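Serine acetyltransferase (Bacteroides vulgatus ATCC 8482, PDB 3F1X) probably transfers an acetyl group from acetyl-coenzyme A to L-serine, the step that opens the route to cysteine. Local coordinates at residues I191-G196 against F203-G208; S161-A166 against A197-H202; G214-I219 against P249-L254; A51-G56 against E125-L130; Y43-L48 against E77-L82. One frame throughout, in Å; residues are numbered along the deposited sequence.

Interaction 1. Residues I191-G196 against F203-G208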
# COMPACT_ATOMS: atom_id res chain seq x y z
N ILE A 191 0.13 -15.33 23.94
CA ILE A 191 1.06 -16.30 24.52
C ILE A 191 2.44 -15.66 24.66
O ILE A 191 3.06 -15.29 23.66
CB ILE A 191 1.17 -17.56 23.61
CG1 ILE A 191 -0.21 -18.17 23.39
CG2 ILE A 191 2.08 -18.61 24.27
CD1 ILE A 191 -0.27 -19.25 22.34
N ASP A 192 2.91 -15.55 25.90
CA ASP A 192 4.20 -14.92 26.20
C ASP A 192 5.26 -15.92 26.69
O ASP A 192 5.22 -16.39 27.83
CB ASP A 192 3.98 -13.81 27.25
CG ASP A 192 5.23 -12.99 27.54
OD1 ASP A 192 6.03 -12.75 26.61
OD2 ASP A 192 5.41 -12.57 28.70
N ILE A 193 6.20 -16.23 25.80
CA ILE A 193 7.28 -17.17 26.09
C ILE A 193 8.61 -16.43 26.00
O ILE A 193 8.94 -15.89 24.95
CB ILE A 193 7.33 -18.33 25.05
CG1 ILE A 193 5.94 -18.96 24.90
CG2 ILE A 193 8.35 -19.38 25.49
CD1 ILE A 193 5.84 -19.92 23.72
N HIS A 194 9.37 -16.38 27.10
CA HIS A 194 10.67 -15.70 27.09
C HIS A 194 11.61 -16.53 26.23
O HIS A 194 11.67 -17.74 26.37
CB HIS A 194 11.25 -15.57 28.49
CG HIS A 194 12.51 -14.75 28.55
ND1 HIS A 194 12.52 -13.40 28.82
CD2 HIS A 194 13.80 -15.09 28.33
CE1 HIS A 194 13.76 -12.94 28.77
NE2 HIS A 194 14.56 -13.95 28.48
N PRO A 195 12.38 -15.87 25.35
CA PRO A 195 13.31 -16.59 24.49
C PRO A 195 14.31 -17.49 25.21
O PRO A 195 14.80 -18.45 24.64
CB PRO A 195 13.98 -15.46 23.69
CG PRO A 195 13.86 -14.27 24.57
CD PRO A 195 12.47 -14.42 25.13
N GLY A 196 14.58 -17.18 26.48
CA GLY A 196 15.53 -17.98 27.25
C GLY A 196 14.96 -19.28 27.80
O GLY A 196 15.71 -20.14 28.26
N PHE A 203 5.75 -30.24 22.22
CA PHE A 203 5.19 -29.27 23.16
C PHE A 203 3.89 -28.74 22.57
O PHE A 203 3.79 -28.52 21.37
CB PHE A 203 6.17 -28.12 23.37
CG PHE A 203 5.66 -27.05 24.29
CD1 PHE A 203 5.36 -27.35 25.62
CD2 PHE A 203 5.48 -25.75 23.84
CE1 PHE A 203 4.90 -26.36 26.50
CE2 PHE A 203 5.02 -24.74 24.71
CZ PHE A 203 4.73 -25.05 26.04
N THR A 204 2.88 -28.56 23.41
CA THR A 204 1.62 -28.04 22.90
C THR A 204 0.98 -27.09 23.91
O THR A 204 1.11 -27.26 25.12
CB THR A 204 0.65 -29.18 22.55
OG1 THR A 204 -0.47 -28.66 21.82
CG2 THR A 204 0.15 -29.86 23.80
N ILE A 205 0.30 -26.08 23.38
CA ILE A 205 -0.40 -25.10 24.19
C ILE A 205 -1.82 -25.07 23.64
O ILE A 205 -2.02 -24.77 22.47
CB ILE A 205 0.23 -23.70 24.07
CG1 ILE A 205 1.63 -23.71 24.70
CG2 ILE A 205 -0.67 -22.67 24.73
CD1 ILE A 205 2.42 -22.43 24.51
N ASP A 206 -2.79 -25.42 24.48
CA ASP A 206 -4.19 -25.44 24.06
C ASP A 206 -4.83 -24.07 24.28
O ASP A 206 -4.91 -23.61 25.42
CB ASP A 206 -4.95 -26.50 24.85
CG ASP A 206 -6.03 -27.17 24.04
OD1 ASP A 206 -6.68 -26.49 23.21
OD2 ASP A 206 -6.24 -28.39 24.22
N HIS A 207 -5.31 -23.44 23.21
CA HIS A 207 -5.96 -22.14 23.30
C HIS A 207 -4.86 -21.11 23.61
O HIS A 207 -4.54 -20.27 22.77
CB HIS A 207 -7.05 -22.19 24.37
CG HIS A 207 -7.97 -23.37 24.23
ND1 HIS A 207 -8.76 -23.57 23.12
CD2 HIS A 207 -8.21 -24.41 25.06
CE1 HIS A 207 -9.46 -24.68 23.27
NE2 HIS A 207 -9.15 -25.21 24.44
N GLY A 208 -4.30 -21.18 24.82
CA GLY A 208 -3.16 -20.35 25.17
C GLY A 208 -3.15 -18.89 25.59
O GLY A 208 -2.13 -18.44 26.11
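Ile205 meets both isoleucines of 191-196 with one methyl: its CD1 lies 3.8 Å from Ile191 CG2 and 4.3 Å from Ile193 CD1. The Ile191 and Ile205 side chains slide past each other in opposite directions, and their other ends come together where Ile205 CG2 sits 4.2 Å from Ile191 CD1. In Ile191, CG1 is anti to the carbonyl carbon (chi1 -56°), which leaves CG2 for Ile205 and turns CG1 to the end of 203-208. His207 occupies the middle of a classic gamma turn, closed by the bond from Gly208 N to Asp206 O (2.6 Å). Its ring leaves this contact, and ND1 hydrogen-bonds Asp192 OD2 of the second subunit. Gly208 then comes back beside Ile191, its O 3.3 Å from Ile191 CG1; a side chain here would run into Ile191 CD1 and into the preceding carbonyl. The three isoleucines lie inside the first coil of a left-handed parallel beta-helix. Strands 192-193 and 204-206 each begin one of its sheets, bonded to the next coil through Ile213 and Leu225, while helix 155-171 lies over the end, with Ala159 on Ile191 and Tyr163 on Ile193.

Interaction 2. Residues S161-A166 against A197-H202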
# COMPACT_ATOMS: atom_id res chain seq x y z
N SER A 161 6.44 -21.41 17.23
CA SER A 161 7.37 -21.23 16.12
C SER A 161 8.23 -20.00 16.39
O SER A 161 9.45 -20.06 16.28
CB SER A 161 6.61 -21.04 14.81
OG SER A 161 5.91 -22.21 14.46
N ASN A 162 7.59 -18.89 16.75
CA ASN A 162 8.31 -17.65 17.04
C ASN A 162 9.32 -17.89 18.16
O ASN A 162 10.46 -17.43 18.11
CB ASN A 162 7.35 -16.52 17.45
CG ASN A 162 6.75 -15.77 16.26
OD1 ASN A 162 6.27 -16.38 15.30
ND2 ASN A 162 6.75 -14.44 16.34
N TYR A 163 8.88 -18.61 19.20
CA TYR A 163 9.75 -18.94 20.32
C TYR A 163 11.00 -19.70 19.88
O TYR A 163 12.12 -19.30 20.18
CB TYR A 163 9.01 -19.78 21.37
CG TYR A 163 9.96 -20.58 22.22
CD1 TYR A 163 10.78 -19.95 23.15
CD2 TYR A 163 10.14 -21.94 22.01
CE1 TYR A 163 11.77 -20.67 23.85
CE2 TYR A 163 11.12 -22.66 22.69
CZ TYR A 163 11.93 -22.02 23.60
OH TYR A 163 12.91 -22.74 24.25
N ARG A 164 10.81 -20.83 19.19
CA ARG A 164 11.97 -21.61 18.75
C ARG A 164 12.88 -20.82 17.84
O ARG A 164 14.10 -21.01 17.85
CB ARG A 164 11.52 -22.92 18.09
CG ARG A 164 10.80 -23.86 19.06
CD ARG A 164 10.83 -25.31 18.58
NE ARG A 164 9.95 -26.19 19.35
CZ ARG A 164 10.18 -26.58 20.60
NH1 ARG A 164 11.26 -26.18 21.25
NH2 ARG A 164 9.31 -27.39 21.20
N ILE A 165 12.31 -19.91 17.05
CA ILE A 165 13.12 -19.08 16.18
C ILE A 165 13.95 -18.12 17.03
O ILE A 165 15.16 -17.95 16.81
CB ILE A 165 12.23 -18.27 15.21
CG1 ILE A 165 11.68 -19.19 14.12
CG2 ILE A 165 13.02 -17.12 14.60
CD1 ILE A 165 10.62 -18.56 13.25
N ALA A 166 13.29 -17.51 18.01
CA ALA A 166 13.93 -16.55 18.90
C ALA A 166 14.99 -17.21 19.78
O ALA A 166 16.05 -16.64 20.01
CB ALA A 166 12.88 -15.85 19.76
N ALA A 197 13.65 -19.43 27.79
CA ALA A 197 13.06 -20.66 28.30
C ALA A 197 13.61 -21.83 27.49
O ALA A 197 14.03 -21.65 26.35
CB ALA A 197 11.54 -20.61 28.17
N GLN A 198 13.62 -23.01 28.10
CA GLN A 198 14.10 -24.23 27.45
C GLN A 198 12.88 -25.13 27.31
O GLN A 198 12.22 -25.45 28.30
CB GLN A 198 15.18 -24.90 28.31
CG GLN A 198 15.74 -26.20 27.76
CD GLN A 198 16.52 -26.01 26.46
OE1 GLN A 198 15.93 -25.73 25.40
NE2 GLN A 198 17.84 -26.15 26.53
N ILE A 199 12.56 -25.53 26.08
CA ILE A 199 11.37 -26.33 25.87
C ILE A 199 11.59 -27.56 25.00
O ILE A 199 12.10 -27.46 23.88
CB ILE A 199 10.25 -25.47 25.25
CG1 ILE A 199 9.97 -24.27 26.16
CG2 ILE A 199 9.00 -26.30 25.07
CD1 ILE A 199 8.87 -23.35 25.64
N GLY A 200 11.16 -28.70 25.53
CA GLY A 200 11.32 -29.96 24.82
C GLY A 200 10.42 -30.19 23.62
O GLY A 200 9.61 -29.35 23.23
N HIS A 201 10.58 -31.37 23.01
CA HIS A 201 9.80 -31.74 21.83
C HIS A 201 8.34 -32.01 22.17
O HIS A 201 7.96 -32.08 23.33
CB HIS A 201 10.43 -32.97 21.17
CG HIS A 201 11.74 -32.70 20.50
ND1 HIS A 201 12.64 -31.77 20.98
CD2 HIS A 201 12.31 -33.25 19.40
CE1 HIS A 201 13.71 -31.76 20.21
NE2 HIS A 201 13.54 -32.65 19.25
N HIS A 202 7.53 -32.16 21.12
CA HIS A 202 6.11 -32.44 21.28
C HIS A 202 5.48 -31.53 22.33
O HIS A 202 4.78 -31.98 23.22
CB HIS A 202 5.91 -33.90 21.67
CG HIS A 202 6.42 -34.87 20.65
ND1 HIS A 202 7.76 -35.19 20.52
CD2 HIS A 202 5.78 -35.54 19.67
CE1 HIS A 202 7.92 -36.02 19.51
NE2 HIS A 202 6.73 -36.25 18.97
O HOH W 1 14.31 -25.01 23.73
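Tyr163 and Arg164 of helix 155-171 reach across to strand 198-199, in the first coil of the left-handed parallel beta-helix, at the outermost strand of its sheet, where side chains of the helix bond backbone carbonyls. Three direct hydrogen bonds do this. Tyr163 OH donates to Ala197 O at 2.6 Å, standing well above the carbonyl plane. The Arg164 chain runs extended from CG to NE, bringing the guanidinium up to two successive carbonyls: NH1 to Ile199 O (3.0 Å) is nearly straight at 165° and lies in the guanidinium plane, whereas NH2 to Gly200 O (2.8 Å) is more bent, at 141°, and tilted from that plane. The third nitrogen, NE, forms a salt bridge with Asp133, so all three nitrogens have partners, which would restrict rotation of the group.

Apolar contact comes from Ile199, whose CD1 makes a CH-pi contact over one face of the Tyr163 ring, 4.0 Å from the centroid. CG of Tyr163 is anti to the backbone N (chi1 157°), which sets CG on the side of the strand. Ala197 CB is a looser neighbour, 4.3 Å from Tyr163 CE1. A water completes the polar network: it accepts from Ile199 N at 3.0 Å and donates to Tyr163 OH at 2.7 Å.

Interaction 3. Residues G214-I219 against P249-L254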
# COMPACT_ATOMS: atom_id res chain seq x y z
N GLY A 214 8.33 -18.11 31.98
CA GLY A 214 9.48 -17.34 32.43
C GLY A 214 10.85 -17.65 31.84
O GLY A 214 11.12 -18.76 31.39
N ALA A 215 11.73 -16.65 31.90
CA ALA A 215 13.08 -16.71 31.37
C ALA A 215 13.91 -17.96 31.64
O ALA A 215 14.63 -18.43 30.76
CB ALA A 215 13.87 -15.47 31.81
N THR A 216 13.85 -18.51 32.85
CA THR A 216 14.65 -19.70 33.12
C THR A 216 13.85 -20.98 33.28
O THR A 216 14.31 -21.93 33.89
CB THR A 216 15.55 -19.50 34.36
OG1 THR A 216 14.74 -19.27 35.52
CG2 THR A 216 16.48 -18.31 34.14
N SER A 217 12.65 -21.00 32.71
CA SER A 217 11.81 -22.18 32.80
C SER A 217 12.41 -23.33 31.99
O SER A 217 13.05 -23.11 30.96
CB SER A 217 10.41 -21.89 32.27
OG SER A 217 9.82 -20.81 32.97
N ILE A 218 12.19 -24.56 32.45
CA ILE A 218 12.66 -25.74 31.75
C ILE A 218 11.46 -26.65 31.58
O ILE A 218 10.86 -27.10 32.56
CB ILE A 218 13.77 -26.50 32.54
CG1 ILE A 218 14.99 -25.59 32.73
CG2 ILE A 218 14.20 -27.75 31.77
CD1 ILE A 218 16.11 -26.24 33.55
N ILE A 219 11.08 -26.90 30.34
CA ILE A 219 9.94 -27.75 30.06
C ILE A 219 10.37 -29.00 29.30
O ILE A 219 11.03 -28.90 28.26
CB ILE A 219 8.89 -27.01 29.23
CG1 ILE A 219 8.42 -25.77 29.99
CG2 ILE A 219 7.71 -27.91 28.97
CD1 ILE A 219 7.43 -24.93 29.21
N PRO A 249 18.95 -19.69 38.77
CA PRO A 249 17.64 -20.21 38.37
C PRO A 249 16.56 -19.86 39.39
O PRO A 249 16.82 -19.83 40.59
CB PRO A 249 17.87 -21.72 38.29
CG PRO A 249 19.31 -21.81 37.89
CD PRO A 249 19.96 -20.77 38.77
N ARG A 250 15.35 -19.59 38.91
CA ARG A 250 14.24 -19.25 39.79
C ARG A 250 12.88 -19.50 39.14
O ARG A 250 11.86 -19.02 39.62
CB ARG A 250 14.35 -17.79 40.25
CG ARG A 250 14.76 -16.79 39.17
CD ARG A 250 14.85 -15.40 39.78
NE ARG A 250 15.48 -14.42 38.90
CZ ARG A 250 16.75 -14.48 38.49
NH1 ARG A 250 17.53 -15.48 38.88
NH2 ARG A 250 17.24 -13.53 37.70
N HIS A 251 12.89 -20.26 38.06
CA HIS A 251 11.67 -20.60 37.34
C HIS A 251 11.43 -22.11 37.42
O HIS A 251 12.37 -22.90 37.58
CB HIS A 251 11.75 -20.13 35.89
CG HIS A 251 11.57 -18.65 35.73
ND1 HIS A 251 10.36 -18.03 35.92
CD2 HIS A 251 12.46 -17.67 35.45
CE1 HIS A 251 10.50 -16.72 35.76
NE2 HIS A 251 11.77 -16.48 35.47
N PRO A 252 10.16 -22.53 37.31
CA PRO A 252 9.78 -23.95 37.39
C PRO A 252 10.40 -24.90 36.38
O PRO A 252 10.87 -24.50 35.31
CB PRO A 252 8.26 -23.92 37.24
CG PRO A 252 7.89 -22.53 37.70
CD PRO A 252 8.97 -21.70 37.07
N ILE A 253 10.37 -26.17 36.75
CA ILE A 253 10.85 -27.24 35.91
C ILE A 253 9.69 -28.21 35.76
O ILE A 253 9.16 -28.72 36.75
CB ILE A 253 12.00 -28.02 36.57
CG1 ILE A 253 13.19 -27.09 36.83
CG2 ILE A 253 12.40 -29.18 35.68
CD1 ILE A 253 14.36 -27.78 37.49
N LEU A 254 9.26 -28.45 34.52
CA LEU A 254 8.19 -29.40 34.27
C LEU A 254 8.81 -30.59 33.56
O LEU A 254 9.41 -30.43 32.50
CB LEU A 254 7.10 -28.79 33.39
CG LEU A 254 5.98 -27.98 34.06
CD1 LEU A 254 6.58 -26.80 34.79
CD2 LEU A 254 4.97 -27.52 33.00
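The His251 ring packs flat against the turn that opens 214-219. Gly214 CA makes a CH-pi contact over one ring face, 3.7 Å from the centroid, and the backbone N of Ala215 lies over the same face. A CB on residue 214 would strike the ring, so glycine is what lets the imidazole come this close. The turn is type I, from Gly214 to Ser217, and is gripped twice: Ser217 N (3.0 Å) and Ser217 OG (2.9 Å) both donate to Gly214 O, reaching it from the same face of the carbonyl. Ser217 OG also borders His251, 3.6 Å from its CB.

Thr216 crosses His251 at about a right angle, with its CB at the ring edge. Arg250 N makes a weak bond to Thr216 OG1, though the place of OG1 is not certain.

Ile218 brings the regular pairing. Its N donates to Pro252 O at 3.2 Å, and its O accepts from Leu254 N at 2.9 Å, nearly along the C=O axis. Beside these bonds Ile218 CB lies 4.3 Å from Ile253 CG2, both side chains on the outer face of the sheet, while Ile219 and Leu254 point to the opposite, buried face. Like residues stacked in register on parallel strands of successive coils, with turns between the flat sheets, are the signature of the left-handed parallel beta-helix built from hexapeptide repeats, the LbH domain of serine acetyltransferases.

Interaction 4. Residues A51-G56 against E125-L130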
# COMPACT_ATOMS: atom_id res chain seq x y z
N ALA A 51 7.20 -19.71 6.15
CA ALA A 51 7.01 -20.16 4.78
C ALA A 51 8.10 -21.12 4.34
O ALA A 51 7.89 -21.92 3.43
CB ALA A 51 6.98 -18.96 3.84
N ILE A 52 9.26 -21.03 4.98
CA ILE A 52 10.37 -21.91 4.67
C ILE A 52 10.26 -23.20 5.49
O ILE A 52 10.56 -24.29 5.01
CB ILE A 52 11.71 -21.23 4.98
CG1 ILE A 52 11.92 -20.05 4.04
CG2 ILE A 52 12.84 -22.23 4.84
CD1 ILE A 52 13.03 -19.11 4.46
N ILE A 53 9.82 -23.06 6.74
CA ILE A 53 9.67 -24.22 7.62
C ILE A 53 8.48 -25.08 7.18
O ILE A 53 8.55 -26.31 7.20
CB ILE A 53 9.47 -23.77 9.08
CG1 ILE A 53 10.76 -23.15 9.60
CG2 ILE A 53 8.99 -24.95 9.94
CD1 ILE A 53 10.61 -22.33 10.89
N PHE A 54 7.40 -24.44 6.77
CA PHE A 54 6.20 -25.15 6.31
C PHE A 54 5.96 -24.75 4.86
O PHE A 54 5.06 -23.97 4.56
CB PHE A 54 4.99 -24.74 7.15
CG PHE A 54 5.16 -24.99 8.62
CD1 PHE A 54 5.19 -26.29 9.12
CD2 PHE A 54 5.28 -23.92 9.50
CE1 PHE A 54 5.34 -26.52 10.49
CE2 PHE A 54 5.43 -24.14 10.88
CZ PHE A 54 5.46 -25.44 11.37
N PRO A 55 6.77 -25.29 3.94
CA PRO A 55 6.64 -24.97 2.51
C PRO A 55 5.27 -25.20 1.89
O PRO A 55 4.66 -26.25 2.04
CB PRO A 55 7.73 -25.82 1.86
CG PRO A 55 7.82 -27.01 2.77
CD PRO A 55 7.73 -26.39 4.15
N GLY A 56 4.79 -24.19 1.17
CA GLY A 56 3.50 -24.31 0.52
C GLY A 56 2.32 -23.88 1.38
O GLY A 56 1.23 -23.66 0.86
N GLU A 125 16.47 -28.15 11.18
CA GLU A 125 16.28 -28.71 12.51
C GLU A 125 15.03 -28.12 13.14
O GLU A 125 14.27 -28.82 13.80
CB GLU A 125 17.51 -28.40 13.37
CG GLU A 125 17.45 -28.88 14.81
CD GLU A 125 17.32 -30.39 14.93
OE1 GLU A 125 17.97 -31.11 14.15
OE2 GLU A 125 16.58 -30.86 15.83
N LEU A 126 14.80 -26.82 12.95
CA LEU A 126 13.62 -26.18 13.50
C LEU A 126 12.38 -26.85 12.93
O LEU A 126 11.40 -27.08 13.64
CB LEU A 126 13.62 -24.68 13.19
CG LEU A 126 14.68 -23.87 13.93
CD1 LEU A 126 14.61 -22.42 13.51
CD2 LEU A 126 14.48 -23.99 15.44
N ARG A 127 12.42 -27.18 11.64
CA ARG A 127 11.30 -27.84 10.99
C ARG A 127 11.05 -29.19 11.65
O ARG A 127 9.90 -29.57 11.86
CB ARG A 127 11.59 -28.05 9.50
CG ARG A 127 10.52 -28.86 8.77
CD ARG A 127 10.98 -29.21 7.36
NE ARG A 127 10.95 -28.05 6.47
CZ ARG A 127 11.34 -28.08 5.20
NH1 ARG A 127 11.79 -29.21 4.67
NH2 ARG A 127 11.29 -26.98 4.47
N ARG A 128 12.12 -29.91 11.96
CA ARG A 128 12.01 -31.21 12.60
C ARG A 128 11.37 -31.11 13.98
O ARG A 128 10.53 -31.94 14.35
CB ARG A 128 13.38 -31.88 12.76
CG ARG A 128 14.08 -32.20 11.45
CD ARG A 128 15.36 -32.98 11.71
NE ARG A 128 16.19 -33.01 10.51
CZ ARG A 128 17.34 -32.36 10.39
NH1 ARG A 128 17.80 -31.64 11.39
NH2 ARG A 128 18.02 -32.43 9.26
N ILE A 129 11.76 -30.10 14.75
CA ILE A 129 11.20 -29.94 16.08
C ILE A 129 9.76 -29.47 16.02
O ILE A 129 8.89 -30.04 16.67
CB ILE A 129 12.01 -28.93 16.93
CG1 ILE A 129 13.47 -29.38 17.02
CG2 ILE A 129 11.41 -28.84 18.33
CD1 ILE A 129 14.38 -28.42 17.76
N LEU A 130 9.50 -28.44 15.23
CA LEU A 130 8.16 -27.91 15.11
C LEU A 130 7.21 -28.99 14.62
O LEU A 130 6.06 -29.01 15.00
CB LEU A 130 8.14 -26.70 14.17
CG LEU A 130 8.88 -25.50 14.78
CD1 LEU A 130 9.04 -24.40 13.76
CD2 LEU A 130 8.11 -25.02 15.99
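Ile52 offers its carbonyl to Arg127: NH2 donates to Ile52 O at 2.8 Å, with the oxygen in the guanidinium plane and an N-H...O angle of 159°. Ile53 O takes a second, weak bond from Arg127 NE (3.1 Å). The arginine bends at chi3 (-73°), which swings NE toward that oxygen. Two carbonyls at the C-terminal end of helix 39-53 thus meet one guanidinium, whose charge probably suits the negative helix pole. NH1 bonds Leu17 O and Ser20 OG of the second subunit, placing this junction of the helical N-terminal part at a subunit interface. A leucine in place of Arg127 would probably leave the Ile52 and Ile53 carbonyls, and Leu17 O and Ser20 OG of the second subunit, without these donors.

The Ile53 side chain turns to helix 123-139: CG2 lies 3.8 Å from Arg127 CA and 3.9 Å from Leu130 CD1, the Ile53 and Leu130 side chains crossing at about a right angle. Phe54, the first residue to leave the helix, has Ile53 CG2 above its ring centre; its CZ reaches Leu130 CB at 4.1 Å. Pro55 meets Arg127 tip to tip, CD 3.6 Å from NH2.

Interaction 5. Residues Y43-L48 against E77-L82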
# COMPACT_ATOMS: atom_id res chain seq x y z
N TYR A 43 8.61 -8.59 11.33
CA TYR A 43 7.38 -9.30 11.00
C TYR A 43 7.63 -10.11 9.72
O TYR A 43 7.30 -11.29 9.64
CB TYR A 43 6.23 -8.32 10.79
CG TYR A 43 5.00 -8.96 10.21
CD1 TYR A 43 4.15 -9.72 11.01
CD2 TYR A 43 4.70 -8.85 8.86
CE1 TYR A 43 3.02 -10.36 10.47
CE2 TYR A 43 3.58 -9.47 8.30
CZ TYR A 43 2.75 -10.23 9.11
OH TYR A 43 1.65 -10.86 8.57
N LYS A 44 8.21 -9.45 8.71
CA LYS A 44 8.51 -10.11 7.44
C LYS A 44 9.44 -11.29 7.66
O LYS A 44 9.28 -12.34 7.04
CB LYS A 44 9.16 -9.14 6.46
CG LYS A 44 8.21 -8.13 5.85
CD LYS A 44 8.97 -7.09 5.03
CE LYS A 44 8.03 -6.02 4.51
NZ LYS A 44 8.77 -4.87 3.90
N ILE A 45 10.41 -11.11 8.54
CA ILE A 45 11.36 -12.17 8.84
C ILE A 45 10.69 -13.42 9.38
O ILE A 45 10.94 -14.53 8.89
CB ILE A 45 12.44 -11.67 9.82
CG1 ILE A 45 13.39 -10.73 9.08
CG2 ILE A 45 13.20 -12.85 10.43
CD1 ILE A 45 14.37 -10.01 9.96
N VAL A 46 9.84 -13.25 10.40
CA VAL A 46 9.15 -14.39 10.98
C VAL A 46 8.21 -15.05 9.96
O VAL A 46 8.08 -16.27 9.94
CB VAL A 46 8.33 -13.98 12.24
CG1 VAL A 46 7.56 -15.17 12.76
CG2 VAL A 46 9.26 -13.47 13.32
N GLU A 47 7.56 -14.26 9.11
CA GLU A 47 6.65 -14.83 8.12
C GLU A 47 7.41 -15.67 7.07
O GLU A 47 6.92 -16.71 6.62
CB GLU A 47 5.85 -13.73 7.43
CG GLU A 47 4.83 -13.06 8.36
CD GLU A 47 3.75 -14.02 8.82
OE1 GLU A 47 2.99 -14.51 7.95
OE2 GLU A 47 3.65 -14.30 10.04
N LEU A 48 8.61 -15.22 6.70
CA LEU A 48 9.42 -15.95 5.73
C LEU A 48 9.92 -17.24 6.38
O LEU A 48 9.97 -18.29 5.74
CB LEU A 48 10.61 -15.09 5.29
CG LEU A 48 10.29 -13.98 4.29
CD1 LEU A 48 11.40 -12.93 4.30
CD2 LEU A 48 10.09 -14.57 2.91
N GLU A 77 16.74 -16.35 0.50
CA GLU A 77 17.52 -15.16 0.15
C GLU A 77 16.92 -13.88 0.74
O GLU A 77 17.65 -13.03 1.26
CB GLU A 77 17.61 -15.01 -1.38
CG GLU A 77 18.22 -13.68 -1.83
CD GLU A 77 18.16 -13.49 -3.35
OE1 GLU A 77 17.08 -13.72 -3.93
OE2 GLU A 77 19.17 -13.09 -3.95
N THR A 78 15.61 -13.74 0.65
CA THR A 78 14.95 -12.56 1.19
C THR A 78 15.17 -12.52 2.70
O THR A 78 15.50 -11.48 3.28
CB THR A 78 13.43 -12.58 0.91
OG1 THR A 78 13.19 -12.82 -0.48
CG2 THR A 78 12.81 -11.24 1.33
N LEU A 79 14.98 -13.67 3.34
CA LEU A 79 15.17 -13.79 4.77
C LEU A 79 16.60 -13.42 5.16
O LEU A 79 16.83 -12.71 6.15
CB LEU A 79 14.87 -15.22 5.23
CG LEU A 79 15.20 -15.53 6.69
CD1 LEU A 79 14.47 -14.57 7.59
CD2 LEU A 79 14.82 -16.97 7.02
N PHE A 80 17.56 -13.92 4.40
CA PHE A 80 18.96 -13.64 4.68
C PHE A 80 19.26 -12.15 4.69
O PHE A 80 19.94 -11.66 5.59
CB PHE A 80 19.85 -14.32 3.65
CG PHE A 80 21.30 -14.01 3.83
CD1 PHE A 80 21.95 -14.35 5.01
CD2 PHE A 80 22.03 -13.39 2.82
CE1 PHE A 80 23.30 -14.06 5.20
CE2 PHE A 80 23.38 -13.09 3.00
CZ PHE A 80 24.02 -13.43 4.19
N GLY A 81 18.79 -11.44 3.67
CA GLY A 81 19.02 -10.01 3.59
C GLY A 81 18.39 -9.28 4.76
O GLY A 81 19.05 -8.49 5.44
N LEU A 82 17.12 -9.55 5.01
CA LEU A 82 16.38 -8.93 6.10
C LEU A 82 16.98 -9.25 7.46
O LEU A 82 17.19 -8.36 8.28
CB LEU A 82 14.92 -9.40 6.07
CG LEU A 82 13.78 -8.46 5.62
CD1 LEU A 82 14.25 -7.49 4.57
CD2 LEU A 82 12.62 -9.30 5.11
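Ile45 splits its branches between two leucines of 77-82. It crosses Leu79 at about a right angle, CG2 touching Leu79 CD1 at 3.6 Å, and slides past Leu82 in the opposite direction, with CG1 3.6 Å from Leu82 CB. Beyond this, Ile45 CD1 comes to rest on the backbone of Leu82, 3.7 Å from its O. In Leu79, CG is anti to the backbone N (chi1 172°), and chi2 of 57° then sets CD1 against Ile45. An alanine in place of Ile45 would lose both branches, CG2 and CG1 with its CD1, and would probably open a gap between the helices, leaving Leu79 CD1 and the Leu82 side chain free to shift.

The two segments are successive helices, 39-53 and 68-93, of the helical N-terminal part. They run roughly antiparallel, at 147° between their directions, with the segment axes 9.5 Å apart at their closest. Along the same seam, Leu82 CD2 touches both Lys44 CB (3.7 Å) and Leu48 CD1 (3.9 Å). The leucine's first torsion lies away from the staggered positions, which suggests some strain in this fit. The Lys44 chain itself extends away from the contact.

Leu48 crosses Thr78 at about a right angle, its CD1 3.7 Å from Thr78 CG2. The threonine presents that methyl to the neighbouring helix, while OG1 is hydrogen-bonded to Val74 O one turn back in its own helix.

How the interactions relate
Interactions 5 and 4 join helices of the N-terminal part, share helix 39-53 and cross along the chain; their centres lie about 14 Å apart, and they touch where Ile52 meets Leu79. Interaction 1 lies in the first coil of the beta-helix and interaction 2 sets helix 155-171 on it; these two also cross along the chain, their centres about 8 Å apart. Interaction 2 is the bridge between the two parts: Arg164 packs on Ile129 and Leu130 of interaction 4, and strand 198-199 neighbours strand 218-219 of interaction 3 in one sheet. Interaction 3 comes last in the chain, its centre about 30 Å from that of interaction 5, on the opposite side of the chain's centre. Helix 155-171 thus couples the helical part to the beta-helix.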